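Local structure of alkaline serine protease (Pseudoalteromonas sp., 1Y9Z) at residues N62-T67 against E363-T368; A112-C117 against N141-H146; I219-Q224 against K345-Q350; P290-T295 against S327-P332; R395-A400 against A426-S431. The protein probably cleaves peptide bonds as a cold-adapted, subtilisin-like serine endopeptidase built from an alpha/beta catalytic domain with an inserted beta-barrel domain. One frame throughout, in Å; residues are numbered along the deposited sequence.

Contact 1. Residues N62-T67 against E363-T368; sequences NNAHGT and EYYNGT. With PMS (phenylmethanesulfonic acid), chain H.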
# COMPACT_ATOMS: atom_id res chain seq x y z
N ASN A 62 11.27 8.94 10.99
CA ASN A 62 10.80 9.21 9.63
C ASN A 62 11.45 8.30 8.60
O ASN A 62 11.92 8.75 7.56
CB ASN A 62 11.09 10.68 9.30
CG ASN A 62 10.71 11.61 10.44
OD1 ASN A 62 9.54 11.68 10.83
ND2 ASN A 62 11.69 12.32 10.98
N ASN A 63 11.46 7.01 8.91
CA ASN A 63 12.06 6.00 8.04
C ASN A 63 11.20 4.74 8.19
O ASN A 63 11.72 3.64 8.33
CB ASN A 63 13.50 5.74 8.51
CG ASN A 63 14.30 4.93 7.52
OD1 ASN A 63 14.16 5.09 6.31
ND2 ASN A 63 15.18 4.07 8.03
N ALA A 64 9.89 4.94 8.14
CA ALA A 64 8.91 3.87 8.34
C ALA A 64 8.51 3.03 7.13
O ALA A 64 7.71 2.10 7.27
CB ALA A 64 7.65 4.47 8.96
N HIS A 65 9.07 3.32 5.96
CA HIS A 65 8.71 2.59 4.75
C HIS A 65 8.77 1.06 4.89
O HIS A 65 7.81 0.36 4.56
CB HIS A 65 9.59 3.06 3.59
CG HIS A 65 9.14 2.58 2.25
ND1 HIS A 65 9.61 1.42 1.67
CD2 HIS A 65 8.25 3.11 1.37
CE1 HIS A 65 9.04 1.26 0.49
NE2 HIS A 65 8.21 2.27 0.28
N GLY A 66 9.90 0.56 5.38
CA GLY A 66 10.07 -0.87 5.54
C GLY A 66 9.10 -1.50 6.51
O GLY A 66 8.74 -2.67 6.37
N THR A 67 8.68 -0.73 7.50
CA THR A 67 7.74 -1.21 8.50
C THR A 67 6.34 -1.33 7.88
O THR A 67 5.59 -2.25 8.20
CB THR A 67 7.73 -0.27 9.72
OG1 THR A 67 9.01 -0.34 10.37
CG2 THR A 67 6.64 -0.67 10.71
N GLU A 363 -0.87 3.75 9.17
CA GLU A 363 -1.09 4.84 8.24
C GLU A 363 -1.37 4.34 6.84
O GLU A 363 -0.95 3.24 6.47
CB GLU A 363 0.12 5.78 8.21
CG GLU A 363 -0.14 7.10 7.49
CD GLU A 363 0.99 8.09 7.62
OE1 GLU A 363 0.82 9.24 7.16
OE2 GLU A 363 2.05 7.74 8.18
N TYR A 364 -2.08 5.15 6.07
CA TYR A 364 -2.39 4.83 4.68
C TYR A 364 -1.26 5.36 3.81
O TYR A 364 -0.85 6.52 3.94
CB TYR A 364 -3.69 5.50 4.24
CG TYR A 364 -4.95 4.76 4.66
CD1 TYR A 364 -5.56 5.01 5.89
CD2 TYR A 364 -5.51 3.80 3.82
CE1 TYR A 364 -6.71 4.31 6.27
CE2 TYR A 364 -6.64 3.10 4.19
CZ TYR A 364 -7.24 3.36 5.42
OH TYR A 364 -8.36 2.64 5.77
N TYR A 365 -0.75 4.50 2.93
CA TYR A 365 0.32 4.85 1.99
C TYR A 365 -0.15 4.48 0.58
O TYR A 365 -1.00 3.61 0.41
CB TYR A 365 1.59 4.04 2.23
CG TYR A 365 2.54 4.49 3.32
CD1 TYR A 365 3.84 3.99 3.34
CD2 TYR A 365 2.15 5.36 4.33
CE1 TYR A 365 4.74 4.34 4.34
CE2 TYR A 365 3.05 5.72 5.35
CZ TYR A 365 4.34 5.20 5.34
OH TYR A 365 5.24 5.51 6.33
N ASN A 366 0.45 5.13 -0.42
CA ASN A 366 0.18 4.85 -1.83
C ASN A 366 1.51 4.47 -2.46
O ASN A 366 2.55 5.01 -2.09
CB ASN A 366 -0.29 6.10 -2.59
CG ASN A 366 -1.53 6.73 -2.01
OD1 ASN A 366 -1.75 7.92 -2.21
ND2 ASN A 366 -2.34 5.95 -1.32
N GLY A 367 1.48 3.57 -3.44
CA GLY A 367 2.71 3.23 -4.12
C GLY A 367 2.85 1.82 -4.64
O GLY A 367 2.20 0.89 -4.16
N THR A 368 3.70 1.65 -5.66
CA THR A 368 3.96 0.33 -6.20
C THR A 368 4.72 -0.42 -5.11
O THR A 368 4.77 -1.65 -5.11
CB THR A 368 4.79 0.38 -7.51
OG1 THR A 368 5.96 1.19 -7.32
CG2 THR A 368 3.96 0.95 -8.64
C PMS H . 9.24 3.71 -3.71
S PMS H . 8.55 2.16 -4.33
C1 PMS H . 10.77 3.66 -3.46
C2 PMS H . 11.65 4.03 -4.54
C3 PMS H . 13.07 3.99 -4.34
C4 PMS H . 13.56 3.58 -3.05
C5 PMS H . 12.70 3.22 -1.98
C6 PMS H . 11.28 3.24 -2.13
O2S PMS H . 9.54 1.56 -5.21
O1S PMS H . 7.33 2.42 -5.06
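Y365 sets its hydroxyl oxygen against a methyl group, OH lying 3.7 Å from A64 CB, in a sparse contact across the active-site region of a subtilisin-like fold. The same ring presents its edge, near its own plane, to the backbone of H65, with CE1 4.4 Å from H65 CA. The two segments bury little else of each other; the bound phenylmethanesulfonic acid touches both, at H65 and at T368. H65 opens helix 65-74 and, with CG anti to the backbone N (chi1 -168°), sends its imidazole toward that ligand. PMS C6 sits over one face of the imidazole, 4.0 Å from H65 CE1. ND1 of the same ring is hydrogen-bonded to D30 OD1, and the H65 side chain also touches S369, the residue after T368. D30, H65 and S369 are therefore placed as in the catalytic triad of subtilases. G367 is the N-cap of helix 368-385, on which Y365 and H65 both touch M370. The second segment meets the ligand at its sulfonate end, where T368 OG1 lies 2.9 Å from PMS O1S, though the hydroxyl proton could go to a different acceptor instead.

Contact 2. Residues A112-C117 against N141-H146; sequences AAIDTC and NALNTH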
# COMPACT_ATOMS: atom_id res chain seq x y z
N ALA A 112 24.83 -6.98 -2.95
CA ALA A 112 25.34 -7.45 -1.67
C ALA A 112 24.20 -7.69 -0.68
O ALA A 112 24.24 -8.64 0.10
CB ALA A 112 26.33 -6.45 -1.09
N ALA A 113 23.18 -6.83 -0.73
CA ALA A 113 22.02 -6.96 0.15
C ALA A 113 21.28 -8.25 -0.19
O ALA A 113 20.86 -8.98 0.71
CB ALA A 113 21.10 -5.76 -0.02
N ILE A 114 21.12 -8.53 -1.47
CA ILE A 114 20.45 -9.74 -1.89
C ILE A 114 21.29 -10.95 -1.47
O ILE A 114 20.75 -11.94 -0.98
CB ILE A 114 20.22 -9.75 -3.42
CG1 ILE A 114 19.30 -8.59 -3.81
CG2 ILE A 114 19.61 -11.08 -3.86
CD1 ILE A 114 19.15 -8.40 -5.31
N ASP A 115 22.61 -10.87 -1.64
CA ASP A 115 23.48 -11.96 -1.23
C ASP A 115 23.27 -12.25 0.25
O ASP A 115 23.19 -13.40 0.66
CB ASP A 115 24.96 -11.61 -1.44
CG ASP A 115 25.36 -11.54 -2.91
OD1 ASP A 115 24.74 -12.23 -3.74
OD2 ASP A 115 26.32 -10.81 -3.22
N THR A 116 23.18 -11.19 1.05
CA THR A 116 22.98 -11.32 2.48
C THR A 116 21.64 -12.01 2.77
O THR A 116 21.55 -12.90 3.62
CB THR A 116 23.01 -9.94 3.17
OG1 THR A 116 24.32 -9.37 3.01
CG2 THR A 116 22.69 -10.06 4.65
N CYS A 117 20.61 -11.60 2.05
CA CYS A 117 19.29 -12.20 2.20
C CYS A 117 19.37 -13.71 2.02
O CYS A 117 18.80 -14.48 2.79
CB CYS A 117 18.34 -11.65 1.15
SG CYS A 117 17.50 -10.08 1.48
N ASN A 141 23.29 -10.00 -14.27
CA ASN A 141 23.84 -11.35 -14.15
C ASN A 141 23.73 -11.92 -12.74
O ASN A 141 23.35 -13.08 -12.55
CB ASN A 141 25.31 -11.36 -14.60
CG ASN A 141 25.47 -11.23 -16.10
OD1 ASN A 141 26.57 -11.00 -16.59
ND2 ASN A 141 24.37 -11.38 -16.83
N ALA A 142 24.06 -11.10 -11.74
CA ALA A 142 24.00 -11.54 -10.35
C ALA A 142 22.58 -11.95 -9.95
O ALA A 142 22.39 -12.98 -9.31
CB ALA A 142 24.50 -10.45 -9.43
N LEU A 143 21.60 -11.15 -10.34
CA LEU A 143 20.22 -11.46 -10.00
C LEU A 143 19.70 -12.66 -10.78
O LEU A 143 18.93 -13.46 -10.25
CB LEU A 143 19.32 -10.23 -10.23
CG LEU A 143 19.25 -9.27 -9.03
CD1 LEU A 143 20.64 -8.79 -8.64
CD2 LEU A 143 18.35 -8.09 -9.37
N ASN A 144 20.12 -12.80 -12.03
CA ASN A 144 19.68 -13.93 -12.84
C ASN A 144 20.21 -15.22 -12.21
O ASN A 144 19.54 -16.25 -12.21
CB ASN A 144 20.21 -13.81 -14.27
CG ASN A 144 19.51 -14.76 -15.23
OD1 ASN A 144 20.05 -15.11 -16.28
ND2 ASN A 144 18.30 -15.18 -14.88
N THR A 145 21.42 -15.15 -11.66
CA THR A 145 22.03 -16.31 -11.02
C THR A 145 21.20 -16.72 -9.81
O THR A 145 20.91 -17.90 -9.62
CB THR A 145 23.48 -16.00 -10.58
OG1 THR A 145 24.29 -15.77 -11.75
CG2 THR A 145 24.07 -17.17 -9.80
N HIS A 146 20.82 -15.75 -8.98
CA HIS A 146 20.01 -16.04 -7.80
C HIS A 146 18.68 -16.65 -8.21
O HIS A 146 18.22 -17.63 -7.62
CB HIS A 146 19.77 -14.77 -6.99
CG HIS A 146 20.85 -14.48 -6.00
ND1 HIS A 146 21.53 -13.28 -5.95
CD2 HIS A 146 21.37 -15.24 -5.00
CE1 HIS A 146 22.41 -13.31 -4.97
NE2 HIS A 146 22.33 -14.49 -4.38
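I114 and L143 make the tight half of this contact, their terminal methyls meeting on the side of the helix pair that faces the sheet. It belongs to the parallel alpha/beta core of the subtilisin fold: helix 110-119 leads into strand 125-128, and helix 137-148 is the crossover from there to strand 152-156. The short helical segments run nearly parallel, 17° apart, with axes 10.9 Å from each other, so side chains must bridge the space between them. I114 CD1 packs 3.7 Å from L143 CD1, the two side chains meeting at about a right angle. Both residues are buried, I114 resting also on I29 of strand 25-30 and L143 on V111. The branch at I114 matters here: CG2, anti to the backbone N, is directed to the ring of H146, which it meets obliquely, while CG1 carries CD1 to L143.

Toward solvent the packing thins. H146 is partly exposed, and it comes together there with D115, also partly exposed. The detailed geometry of that pair is doubtful, since the modelled approach is too close and the imidazole is probably turned over. Still further out, T145 folds back on its own helix, OG1 donating to N141 O at 3.0 Å from above the carbonyl plane.

Contact 3. Residues I219-Q224 against K345-Q350; sequences ITIGGQ and KAKLGQ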
# COMPACT_ATOMS: atom_id res chain seq x y z
N ILE A 219 -15.06 8.09 11.01
CA ILE A 219 -16.37 8.71 10.80
C ILE A 219 -17.30 7.90 11.69
O ILE A 219 -17.38 6.68 11.56
CB ILE A 219 -16.87 8.57 9.35
CG1 ILE A 219 -15.95 9.32 8.39
CG2 ILE A 219 -18.30 9.11 9.24
CD1 ILE A 219 -16.29 9.11 6.93
N THR A 220 -17.99 8.58 12.60
CA THR A 220 -18.90 7.90 13.51
C THR A 220 -20.31 8.46 13.44
O THR A 220 -20.51 9.68 13.45
CB THR A 220 -18.40 8.00 14.96
OG1 THR A 220 -17.08 7.43 15.06
CG2 THR A 220 -19.33 7.25 15.90
N ILE A 221 -21.28 7.56 13.36
CA ILE A 221 -22.69 7.93 13.32
C ILE A 221 -23.46 6.87 14.11
O ILE A 221 -23.27 5.67 13.91
CB ILE A 221 -23.24 7.96 11.87
CG1 ILE A 221 -22.50 9.03 11.05
CG2 ILE A 221 -24.73 8.27 11.89
CD1 ILE A 221 -22.99 9.16 9.62
N GLY A 222 -24.32 7.32 15.01
CA GLY A 222 -25.10 6.39 15.81
C GLY A 222 -24.24 5.47 16.65
O GLY A 222 -24.60 4.32 16.90
N GLY A 223 -23.09 5.97 17.09
CA GLY A 223 -22.20 5.17 17.91
C GLY A 223 -21.42 4.10 17.15
O GLY A 223 -20.68 3.32 17.76
N GLN A 224 -21.58 4.05 15.84
CA GLN A 224 -20.88 3.07 15.02
C GLN A 224 -19.82 3.74 14.14
O GLN A 224 -20.00 4.88 13.71
CB GLN A 224 -21.87 2.29 14.15
CG GLN A 224 -22.85 1.44 14.95
CD GLN A 224 -22.17 0.32 15.72
OE1 GLN A 224 -22.81 -0.40 16.49
NE2 GLN A 224 -20.86 0.15 15.51
N LYS A 345 -25.26 8.82 2.32
CA LYS A 345 -26.39 9.61 1.84
C LYS A 345 -27.64 9.29 2.65
O LYS A 345 -28.47 10.17 2.91
CB LYS A 345 -26.67 9.32 0.36
CG LYS A 345 -25.71 9.97 -0.61
CD LYS A 345 -26.06 9.58 -2.05
CE LYS A 345 -25.24 10.36 -3.06
NZ LYS A 345 -25.56 11.81 -3.04
N ALA A 346 -27.78 8.03 3.03
CA ALA A 346 -28.94 7.58 3.80
C ALA A 346 -28.90 8.07 5.25
O ALA A 346 -29.91 8.01 5.95
CB ALA A 346 -29.01 6.06 3.78
N LYS A 347 -27.75 8.57 5.68
CA LYS A 347 -27.59 9.06 7.04
C LYS A 347 -27.63 10.58 7.15
O LYS A 347 -27.36 11.14 8.21
CB LYS A 347 -26.28 8.53 7.64
CG LYS A 347 -26.15 7.02 7.61
CD LYS A 347 -27.31 6.34 8.34
CE LYS A 347 -27.21 4.83 8.26
NZ LYS A 347 -28.34 4.16 8.95
N LEU A 348 -27.96 11.25 6.05
CA LEU A 348 -28.02 12.70 6.04
C LEU A 348 -28.93 13.24 7.14
O LEU A 348 -30.03 12.73 7.35
CB LEU A 348 -28.50 13.20 4.67
CG LEU A 348 -27.53 13.00 3.50
CD1 LEU A 348 -28.16 13.51 2.22
CD2 LEU A 348 -26.23 13.72 3.78
N GLY A 349 -28.46 14.28 7.83
CA GLY A 349 -29.25 14.87 8.90
C GLY A 349 -28.88 14.36 10.27
O GLY A 349 -29.20 14.98 11.28
N GLN A 350 -28.21 13.21 10.32
CA GLN A 350 -27.81 12.62 11.59
C GLN A 350 -26.48 13.17 12.10
O GLN A 350 -25.61 13.55 11.32
CB GLN A 350 -27.72 11.10 11.45
CG GLN A 350 -29.07 10.43 11.18
CD GLN A 350 -28.97 8.93 11.03
OE1 GLN A 350 -28.40 8.24 11.88
NE2 GLN A 350 -29.53 8.40 9.95
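I221 spreads its two branches over a pair of loop residues, K347 and Q350, at the edge of the inserted beta-barrel domain. Its CD1 lies 3.9 Å from K347 CB, the side chains meeting at a slant. Its CG2 is 3.7 Å from Q350 OE1 and 4.1 Å from Q350 CB; here the two side chains are roughly perpendicular. K347 offers just the root of its chain: a bend at chi2 (-57°) takes the rest off, so the ammonium plays no part in holding I221.

One shell out, Y226 touches both I221 and K347, and T352 of strand 351-360 packs on I221, which is buried although its loop partners reach the surface. Beyond these, backbone turns fix the positions. K347 and Q350 are the ends of a type II turn with G349 inside it, and Q350 also bonds to L257 of strand 252-263, tying the loop after helix 338-345 to the barrel. On the other side, I221 closes strand 214-221 at a beta-hairpin whose type I' turn contains G222 and G223, both at positive phi. That hairpin is held by a reciprocal pair of bonds: I221 N to Q224 O and Q224 N to I221 O, each 3.0 Å.

Contact 4. Residues P290-T295 against S327-P332; sequences PEINST and SDITVP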
# COMPACT_ATOMS: atom_id res chain seq x y z
N PRO A 290 -6.89 18.14 -8.03
CA PRO A 290 -8.21 18.74 -7.80
C PRO A 290 -8.93 18.49 -6.48
O PRO A 290 -10.03 19.01 -6.28
CB PRO A 290 -9.02 18.19 -8.97
CG PRO A 290 -8.51 16.79 -9.05
CD PRO A 290 -7.00 16.97 -8.92
N GLU A 291 -8.34 17.72 -5.57
CA GLU A 291 -8.99 17.44 -4.30
C GLU A 291 -9.50 18.70 -3.60
O GLU A 291 -10.57 18.69 -2.99
CB GLU A 291 -8.03 16.69 -3.37
CG GLU A 291 -8.73 15.98 -2.20
CD GLU A 291 -9.62 14.83 -2.65
OE1 GLU A 291 -10.26 14.19 -1.79
OE2 GLU A 291 -9.68 14.57 -3.87
N ILE A 292 -8.75 19.78 -3.71
CA ILE A 292 -9.10 21.05 -3.08
C ILE A 292 -10.43 21.66 -3.54
O ILE A 292 -11.07 22.40 -2.80
CB ILE A 292 -7.98 22.10 -3.28
CG1 ILE A 292 -8.29 23.37 -2.49
CG2 ILE A 292 -7.83 22.42 -4.76
CD1 ILE A 292 -8.32 23.17 -0.99
N ASN A 293 -10.85 21.34 -4.76
CA ASN A 293 -12.10 21.90 -5.28
C ASN A 293 -13.34 21.50 -4.49
O ASN A 293 -14.05 22.37 -3.98
CB ASN A 293 -12.26 21.54 -6.75
CG ASN A 293 -11.16 22.15 -7.61
OD1 ASN A 293 -10.90 23.35 -7.53
ND2 ASN A 293 -10.52 21.33 -8.43
N SER A 294 -13.62 20.21 -4.39
CA SER A 294 -14.78 19.74 -3.64
C SER A 294 -14.61 20.06 -2.16
O SER A 294 -15.56 20.44 -1.48
CB SER A 294 -14.98 18.23 -3.82
OG SER A 294 -15.43 17.92 -5.13
N THR A 295 -13.39 19.90 -1.67
CA THR A 295 -13.08 20.16 -0.27
C THR A 295 -13.36 21.61 0.12
O THR A 295 -14.01 21.87 1.12
CB THR A 295 -11.61 19.83 0.04
OG1 THR A 295 -11.33 18.48 -0.35
CG2 THR A 295 -11.33 19.97 1.54
N SER A 327 -4.16 27.64 2.13
CA SER A 327 -4.33 27.09 3.47
C SER A 327 -5.74 27.37 3.98
O SER A 327 -5.93 27.84 5.11
CB SER A 327 -3.31 27.71 4.43
OG SER A 327 -1.98 27.49 3.97
N ASP A 328 -6.73 27.08 3.14
CA ASP A 328 -8.13 27.30 3.48
C ASP A 328 -8.76 26.19 4.30
O ASP A 328 -9.65 26.43 5.11
CB ASP A 328 -8.94 27.49 2.19
CG ASP A 328 -8.44 28.65 1.35
OD1 ASP A 328 -8.81 28.72 0.16
OD2 ASP A 328 -7.69 29.49 1.88
N ILE A 329 -8.30 24.96 4.10
CA ILE A 329 -8.84 23.82 4.82
C ILE A 329 -8.23 23.68 6.21
O ILE A 329 -7.25 22.95 6.41
CB ILE A 329 -8.63 22.51 4.03
CG1 ILE A 329 -9.02 22.73 2.57
CG2 ILE A 329 -9.47 21.39 4.64
CD1 ILE A 329 -10.44 23.25 2.37
N THR A 330 -8.81 24.38 7.17
CA THR A 330 -8.35 24.37 8.55
C THR A 330 -9.21 23.47 9.43
O THR A 330 -9.07 23.47 10.65
CB THR A 330 -8.35 25.80 9.14
OG1 THR A 330 -9.65 26.38 8.95
CG2 THR A 330 -7.31 26.66 8.45
N VAL A 331 -10.09 22.70 8.80
CA VAL A 331 -10.96 21.78 9.52
C VAL A 331 -10.61 20.35 9.11
O VAL A 331 -9.96 20.14 8.08
CB VAL A 331 -12.45 22.04 9.18
CG1 VAL A 331 -12.82 23.47 9.52
CG2 VAL A 331 -12.71 21.75 7.71
N PRO A 332 -11.02 19.36 9.91
CA PRO A 332 -10.70 17.97 9.54
C PRO A 332 -11.48 17.51 8.32
O PRO A 332 -12.70 17.66 8.25
CB PRO A 332 -11.06 17.19 10.80
CG PRO A 332 -12.17 18.01 11.40
CD PRO A 332 -11.68 19.42 11.22
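I329 packs against I292 and T295, two residues one turn apart on helix 291-300. Against I292 it lies at a slant: I292 CD1 touches I329 CG1 at 3.7 Å and is 4.0 Å from I329 CD1. Against T295 it stands at about a right angle, and here the fit is tighter than normal van der Waals contact, T295 CG2 to I329 CD1 being 3.5 Å. A second methyl of the isoleucine joins in, with I329 CG2 at 3.9 Å from T295 CG2.

The threonine's chi1 of -55° puts OG1 anti to the carbonyl carbon, where it donates to E291 O at 2.8 Å from well above the carbonyl plane; the same setting places the methyl CG2 on the side toward I329. I292 reaches over by holding CG1 anti to its backbone N, which carries CD1 out toward I329.

The loop is braced around the isoleucine. I329 is the centre of an inverse gamma turn and its N bonds to D324 OD1, while D328 forms a salt bridge with K296 on the helix. L322 of strand 321-323 packs against I292 and T295. Helix 291-300 itself joins the parallel strands 275-280 and 305-309, so the loop residue covers the helix of a beta-alpha-beta crossover in the inserted beta-barrel domain.

Contact 5. Residues R395-A400 against A426-S431; sequences RAALNA and AYLDES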
# COMPACT_ATOMS: atom_id res chain seq x y z
N ARG A 395 6.51 -18.38 -10.00
CA ARG A 395 6.33 -17.14 -10.75
C ARG A 395 5.32 -17.38 -11.88
O ARG A 395 4.39 -16.59 -12.08
CB ARG A 395 7.67 -16.69 -11.32
CG ARG A 395 7.65 -15.37 -12.08
CD ARG A 395 9.06 -14.97 -12.48
NE ARG A 395 9.09 -13.77 -13.30
CZ ARG A 395 10.20 -13.25 -13.82
NH1 ARG A 395 10.14 -12.16 -14.56
NH2 ARG A 395 11.37 -13.84 -13.60
N ALA A 396 5.50 -18.48 -12.60
CA ALA A 396 4.60 -18.83 -13.70
C ALA A 396 3.18 -19.05 -13.19
O ALA A 396 2.21 -18.64 -13.83
CB ALA A 396 5.11 -20.08 -14.41
N ALA A 397 3.06 -19.70 -12.03
CA ALA A 397 1.76 -19.97 -11.45
C ALA A 397 1.03 -18.67 -11.13
O ALA A 397 -0.17 -18.54 -11.38
CB ALA A 397 1.91 -20.81 -10.19
N LEU A 398 1.75 -17.70 -10.57
CA LEU A 398 1.14 -16.42 -10.22
C LEU A 398 0.64 -15.70 -11.48
O LEU A 398 -0.46 -15.15 -11.49
CB LEU A 398 2.15 -15.54 -9.48
CG LEU A 398 2.69 -16.10 -8.16
CD1 LEU A 398 3.72 -15.15 -7.58
CD2 LEU A 398 1.54 -16.30 -7.17
N ASN A 399 1.45 -15.71 -12.53
CA ASN A 399 1.09 -15.06 -13.78
C ASN A 399 -0.07 -15.76 -14.48
O ASN A 399 -0.98 -15.11 -15.00
CB ASN A 399 2.30 -15.01 -14.71
CG ASN A 399 3.38 -14.08 -14.22
OD1 ASN A 399 4.54 -14.20 -14.60
ND2 ASN A 399 3.00 -13.13 -13.37
N ALA A 400 -0.03 -17.08 -14.48
CA ALA A 400 -1.07 -17.87 -15.14
C ALA A 400 -2.44 -17.77 -14.47
O ALA A 400 -3.46 -17.98 -15.12
CB ALA A 400 -0.64 -19.33 -15.21
N ALA A 426 -4.37 -23.45 -6.30
CA ALA A 426 -5.08 -24.51 -7.02
C ALA A 426 -4.26 -24.97 -8.22
O ALA A 426 -4.26 -26.15 -8.57
CB ALA A 426 -6.45 -24.01 -7.46
N TYR A 427 -3.58 -24.03 -8.85
CA TYR A 427 -2.74 -24.30 -10.02
C TYR A 427 -1.64 -25.28 -9.63
O TYR A 427 -1.46 -26.32 -10.25
CB TYR A 427 -2.13 -22.99 -10.52
CG TYR A 427 -1.36 -23.07 -11.82
CD1 TYR A 427 -2.02 -23.01 -13.04
CD2 TYR A 427 0.03 -23.15 -11.82
CE1 TYR A 427 -1.31 -23.03 -14.25
CE2 TYR A 427 0.75 -23.17 -13.02
CZ TYR A 427 0.07 -23.10 -14.23
OH TYR A 427 0.77 -23.09 -15.41
N LEU A 428 -0.89 -24.92 -8.58
CA LEU A 428 0.20 -25.75 -8.11
C LEU A 428 -0.29 -27.05 -7.48
O LEU A 428 0.46 -28.02 -7.38
CB LEU A 428 1.06 -24.96 -7.11
CG LEU A 428 1.80 -23.76 -7.71
CD1 LEU A 428 2.53 -23.00 -6.61
CD2 LEU A 428 2.79 -24.24 -8.76
N ASP A 429 -1.55 -27.07 -7.05
CA ASP A 429 -2.14 -28.26 -6.45
C ASP A 429 -2.16 -29.38 -7.48
O ASP A 429 -2.08 -30.56 -7.14
CB ASP A 429 -3.56 -27.98 -5.97
CG ASP A 429 -3.60 -27.37 -4.58
OD1 ASP A 429 -4.69 -26.93 -4.16
OD2 ASP A 429 -2.55 -27.33 -3.91
N GLU A 430 -2.29 -29.01 -8.75
CA GLU A 430 -2.31 -29.98 -9.84
C GLU A 430 -0.89 -30.51 -10.05
O GLU A 430 -0.67 -31.72 -10.12
CB GLU A 430 -2.82 -29.33 -11.12
CG GLU A 430 -4.26 -28.83 -11.03
CD GLU A 430 -5.24 -29.95 -10.72
OE1 GLU A 430 -5.32 -30.91 -11.52
OE2 GLU A 430 -5.93 -29.87 -9.68
N SER A 431 0.06 -29.59 -10.13
CA SER A 431 1.47 -29.93 -10.31
C SER A 431 2.26 -28.63 -10.29
O SER A 431 1.68 -27.54 -10.33
CB SER A 431 1.70 -30.64 -11.64
OG SER A 431 1.66 -29.73 -12.72
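With chi1 at -173°, Y427 holds its ring anti to the backbone N and swings it out toward A397 and A400; L428 takes a different setting, CG anti to the carbonyl carbon (chi1 -66°), which brings its CD2 in beside A397. The small alanines let the backbones come near, the CA atoms of A397 and Y427 being 6.4 Å apart. A397 CB is the focus: it lies 3.4 Å from Y427 CD2 and 3.8 Å from L428 CD2, so one methyl is held between an aromatic and an aliphatic side chain. One turn further along the helix, A400 CB meets the other half of the same ring, 3.9 Å from Y427 CE1. Both methyls approach the ring obliquely, and the tyrosine bridges the two alanines along that side of the helix. Its OH is 4.0 Å from A400 CB. The contacts are essentially van der Waals, made mostly by carbon atoms.

The two helical segments cross at 130° with their axes 9.9 Å apart. A397 and L428 are the buried residues of the contact, while A400 is exposed. R395 forms a salt bridge with E197, a ligand of a bound sodium ion, and packs on M175 of strand 174-180. L398, on another side of helix 391-401, touches A379 of helix 368-385, and L428 touches V382 there. Helix 421-430 thus packs against helix 391-401 and, through L428, helix 368-385.

Contact 1 joins parts of the catalytic domain that are separated by 295 residues along the chain, at the active site near the centre of the molecule; contacts 2, 3 and 4 all come from those intervening residues. Contact 2 lies in the alpha/beta core, about 25 Å away between centres. Contacts 3 and 4 belong to the inserted beta-barrel domain, their centres about 22 Å apart, with contact 4 falling between the two segments of contact 3. Contact 3 uses strand 214-221 of its mixed sheet, while contact 4 lies on helix 291-300, which flanks that sheet. Contact 5 comes last, packing the C-terminal helices about 25 Å from contact 2, centre to centre. The chain thus leaves the catalytic domain for the barrel and returns to complete the active site.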